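Local coordinates for protein M157 (Murid herpesvirus 1, PDB 2NYK) that serves as a mouse cytomegalovirus ligand for Ly49 natural killer cell receptors and has an MHC class I-like fold, at residues N162-R165 against S166-Q169; C103-G107 against F108-C112. The protein carries 1 engineered substitution. All blocks are in the same frame, centred on the assembly; numbering follows the deposited sequence.

Contact 1. Residues N162-R165 against S166-Q169; sequences NRWR and STVQ
Local contacts one helical turn apart join W164 to T167 and V168, and R165 to Q169, within helix 157-173. This helix lies over the seven-stranded sheet. The V168 N to W164 O bond (2.9 Å) and the Q169 N to R165 O bond (3.0 Å) carry the regular helix pattern. In the turn before, two waters sit where backbone bonds would be expected. Water 1 gives a hydrogen to N162 O and accepts one from S166 N at 3.0 Å. Water 2 donates to R163 O and, at 2.7 Å, to T167 OG1, which also bonds I62 O. The helix is kinked where S166 N and T167 N lack these bonds.

The T167 methyl CG2 lies alongside the indole of W164, 4.1 Å from CE3. The indole packs on F21 and M23 of the sheet, and its NE1 bonds E72. R165 bends at chi3 (65°), and its NH1 donates to Q169 OE1 at 3.2 Å. That bond is bent (141°), and NH1 lies off the amide carbonyl plane. The guanidinium and amide planes are almost perpendicular. R165 NE is salt-bridged to D16. A kinked helix on an antiparallel sheet is consistent with the alpha2 helix of an MHC class I-like platform.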
# COMPACT_ATOMS: atom_id res chain seq x y z
N ASN A 162 -8.77 -15.85 -2.41
CA ASN A 162 -8.94 -16.33 -3.79
C ASN A 162 -8.87 -15.18 -4.81
O ASN A 162 -8.21 -15.29 -5.84
CB ASN A 162 -10.24 -17.12 -3.95
CG ASN A 162 -10.52 -17.53 -5.39
OD1 ASN A 162 -11.28 -16.87 -6.10
ND2 ASN A 162 -9.89 -18.62 -5.84
N ARG A 163 -9.52 -14.08 -4.46
CA ARG A 163 -9.55 -12.88 -5.30
C ARG A 163 -8.20 -12.16 -5.41
O ARG A 163 -7.86 -11.64 -6.49
CB ARG A 163 -10.59 -11.89 -4.76
CG ARG A 163 -11.99 -12.23 -5.12
CD ARG A 163 -13.03 -11.50 -4.24
NE ARG A 163 -12.94 -10.04 -4.31
CZ ARG A 163 -12.98 -9.34 -5.44
NH1 ARG A 163 -13.11 -9.95 -6.61
NH2 ARG A 163 -12.89 -8.02 -5.40
N TRP A 164 -7.43 -12.15 -4.32
CA TRP A 164 -6.21 -11.33 -4.24
C TRP A 164 -4.87 -12.05 -4.33
O TRP A 164 -3.86 -11.40 -4.61
CB TRP A 164 -6.24 -10.48 -2.96
CG TRP A 164 -7.27 -9.38 -3.08
CD1 TRP A 164 -8.61 -9.46 -2.78
CD2 TRP A 164 -7.03 -8.06 -3.54
NE1 TRP A 164 -9.21 -8.25 -3.02
CE2 TRP A 164 -8.26 -7.38 -3.50
CE3 TRP A 164 -5.88 -7.38 -3.97
CZ2 TRP A 164 -8.37 -6.03 -3.88
CZ3 TRP A 164 -6.00 -6.07 -4.37
CH2 TRP A 164 -7.23 -5.40 -4.32
N ARG A 165 -4.84 -13.35 -4.08
CA ARG A 165 -3.58 -14.07 -4.04
C ARG A 165 -2.66 -13.77 -5.23
O ARG A 165 -1.52 -13.40 -5.04
CB ARG A 165 -3.79 -15.58 -3.93
CG ARG A 165 -2.50 -16.33 -4.10
CD ARG A 165 -2.62 -17.79 -3.68
NE ARG A 165 -3.54 -18.57 -4.51
CZ ARG A 165 -3.25 -19.04 -5.73
NH1 ARG A 165 -2.08 -18.81 -6.29
NH2 ARG A 165 -4.15 -19.78 -6.38
N SER A 166 -3.16 -13.96 -6.45
CA SER A 166 -2.36 -13.74 -7.65
C SER A 166 -1.82 -12.30 -7.71
O SER A 166 -0.67 -12.09 -8.04
CB SER A 166 -3.20 -14.04 -8.89
OG SER A 166 -2.50 -13.69 -10.07
N THR A 167 -2.66 -11.32 -7.38
CA THR A 167 -2.25 -9.91 -7.35
C THR A 167 -1.10 -9.69 -6.37
O THR A 167 -0.11 -9.08 -6.71
CB THR A 167 -3.45 -9.00 -6.98
OG1 THR A 167 -4.45 -9.15 -7.98
CG2 THR A 167 -3.02 -7.52 -6.90
N VAL A 168 -1.21 -10.26 -5.18
CA VAL A 168 -0.21 -10.05 -4.15
C VAL A 168 1.13 -10.73 -4.47
O VAL A 168 2.19 -10.19 -4.17
CB VAL A 168 -0.72 -10.55 -2.79
CG1 VAL A 168 0.38 -10.44 -1.74
CG2 VAL A 168 -1.94 -9.75 -2.36
N GLN A 169 1.09 -11.91 -5.07
CA GLN A 169 2.30 -12.60 -5.50
C GLN A 169 3.02 -11.77 -6.58
O GLN A 169 4.23 -11.60 -6.54
CB GLN A 169 1.98 -14.03 -5.98
CG GLN A 169 1.28 -14.88 -4.88
CD GLN A 169 1.03 -16.35 -5.25
OE1 GLN A 169 0.29 -16.65 -6.18
NE2 GLN A 169 1.64 -17.26 -4.49
O HOH W 1 -5.86 -14.68 -7.49
O HOH W 2 -5.55 -11.63 -8.09

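Contact 2. Residues C103-G107 against F108-C112; sequences CLFLG and FDVIC
I111 O takes a hydrogen bond from L104 N at 2.8 Å. The bond is nearly straight (170°). The same oxygen receives a CA-H contact from C103 CA at 3.4 Å. L104 O accepts a bond from I111 N at 3.1 Å and has a weaker CA-H contact with V110 CA at 3.2 Å. L104 and I111 thus form a hydrogen-bonded antiparallel pair, as do L106 and D109. At the hairpin end, D109 N bonds L106 O at 2.8 Å and closes a type II' turn. G107 has the positive phi (59°) that this turn needs at its first inner position, which suits glycine.

The non-hydrogen-bonded pairs, C103 with C112 and F105 with V110, put their side chains on one face, under helices 148-154 and 157-173. SG of C103 and SG of C112 are bonded at 2.1 Å, with a chi3 of 107°. Next to this disulfide, V110 has CG1 anti to its backbone N. CG1 therefore lies by C103 CB at 3.8 Å, while CG2 meets F105. V110 lies along the F105 side chain, and V110 CG2 comes to 3.3 Å from F105 CD1, a tight fit. The F105 ring also meets the ring of F21 in the next strand. On the other face are L104, L106, D109 and I111.

At the turn, F108 packs edge-to-face with F17, and G107 O accepts a hydrogen bond from K161. The hairpin end is thus fixed to helix 157-173 as well. The chemistry implies that the strands are fastened at both ends of the contact, covalently at C103 and C112 and by the tight turn at G107 and F108. Between them, C103, V110 and F105 pack on the buried face.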
# COMPACT_ATOMS: atom_id res chain seq x y z
N CYS A 103 -5.12 -6.44 8.60
CA CYS A 103 -5.48 -7.86 8.75
C CYS A 103 -4.44 -8.81 8.15
O CYS A 103 -3.97 -8.60 7.03
CB CYS A 103 -6.84 -8.13 8.10
SG CYS A 103 -8.17 -7.14 8.77
N LEU A 104 -4.11 -9.85 8.91
CA LEU A 104 -3.23 -10.90 8.46
C LEU A 104 -4.07 -12.10 8.08
O LEU A 104 -4.85 -12.59 8.89
CB LEU A 104 -2.27 -11.30 9.58
CG LEU A 104 -1.38 -12.55 9.41
CD1 LEU A 104 -0.39 -12.43 8.25
CD2 LEU A 104 -0.63 -12.83 10.72
N PHE A 105 -3.90 -12.58 6.85
CA PHE A 105 -4.63 -13.75 6.37
C PHE A 105 -3.72 -14.96 6.46
O PHE A 105 -2.85 -15.15 5.61
CB PHE A 105 -5.12 -13.55 4.94
CG PHE A 105 -6.13 -12.44 4.81
CD1 PHE A 105 -7.40 -12.58 5.32
CD2 PHE A 105 -5.81 -11.26 4.19
CE1 PHE A 105 -8.34 -11.56 5.22
CE2 PHE A 105 -6.74 -10.22 4.08
CZ PHE A 105 -8.01 -10.38 4.60
N LEU A 106 -3.92 -15.76 7.51
CA LEU A 106 -3.10 -16.93 7.78
C LEU A 106 -3.96 -18.20 7.63
O LEU A 106 -4.89 -18.42 8.41
CB LEU A 106 -2.50 -16.84 9.19
CG LEU A 106 -1.47 -17.90 9.59
CD1 LEU A 106 -0.30 -17.94 8.61
CD2 LEU A 106 -0.96 -17.65 11.02
N GLY A 107 -3.66 -19.02 6.62
CA GLY A 107 -4.56 -20.12 6.26
C GLY A 107 -5.88 -19.49 5.91
O GLY A 107 -5.94 -18.58 5.06
N PHE A 108 -6.94 -19.94 6.57
CA PHE A 108 -8.24 -19.27 6.42
C PHE A 108 -8.65 -18.54 7.69
O PHE A 108 -9.83 -18.29 7.92
CB PHE A 108 -9.32 -20.25 5.95
CG PHE A 108 -9.17 -20.71 4.51
CD1 PHE A 108 -8.53 -19.90 3.56
CD2 PHE A 108 -9.70 -21.93 4.10
CE1 PHE A 108 -8.43 -20.32 2.22
CE2 PHE A 108 -9.59 -22.35 2.78
CZ PHE A 108 -8.95 -21.54 1.84
N ASP A 109 -7.66 -18.22 8.52
CA ASP A 109 -7.85 -17.43 9.73
C ASP A 109 -7.42 -16.01 9.45
O ASP A 109 -6.72 -15.75 8.47
CB ASP A 109 -7.01 -17.97 10.88
CG ASP A 109 -7.60 -19.23 11.49
OD1 ASP A 109 -8.81 -19.23 11.81
OD2 ASP A 109 -6.85 -20.22 11.64
N VAL A 110 -7.86 -15.10 10.32
CA VAL A 110 -7.54 -13.70 10.19
C VAL A 110 -7.32 -13.13 11.57
O VAL A 110 -8.06 -13.43 12.50
CB VAL A 110 -8.66 -12.91 9.49
CG1 VAL A 110 -8.27 -11.46 9.33
CG2 VAL A 110 -8.92 -13.49 8.12
N ILE A 111 -6.28 -12.30 11.66
CA ILE A 111 -6.00 -11.51 12.84
C ILE A 111 -5.91 -10.05 12.39
O ILE A 111 -5.09 -9.72 11.54
CB ILE A 111 -4.66 -11.96 13.49
CG1 ILE A 111 -4.69 -13.47 13.74
CG2 ILE A 111 -4.42 -11.21 14.78
CD1 ILE A 111 -3.39 -14.09 14.20
N CYS A 112 -6.78 -9.20 12.91
CA CYS A 112 -6.77 -7.78 12.53
C CYS A 112 -6.46 -6.90 13.71
O CYS A 112 -6.95 -7.12 14.82
CB CYS A 112 -8.10 -7.32 11.90
SG CYS A 112 -8.70 -8.25 10.46

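In the fold
Contact 2 comes first along the chain. It is the tip of the hairpin made by strands 96-106 and 109-118, and its turn closes there. Strand 122-128 follows at the sheet edge, then an unmodelled stretch, 132-146, and helix 148-154. The chain then enters helix 157-173. Contact 1 lies within that helix and closes no loop of its own. The two contacts follow in series and neither nest nor cross. The centres of contact 1 and contact 2 are about 14 Å apart. The nearest atoms of contact 1 and contact 2 are about 6 Å apart. F21 of strand 21-30 touches both contacts. V157 brings helix 157-173 onto F105 and V110 of the hairpin.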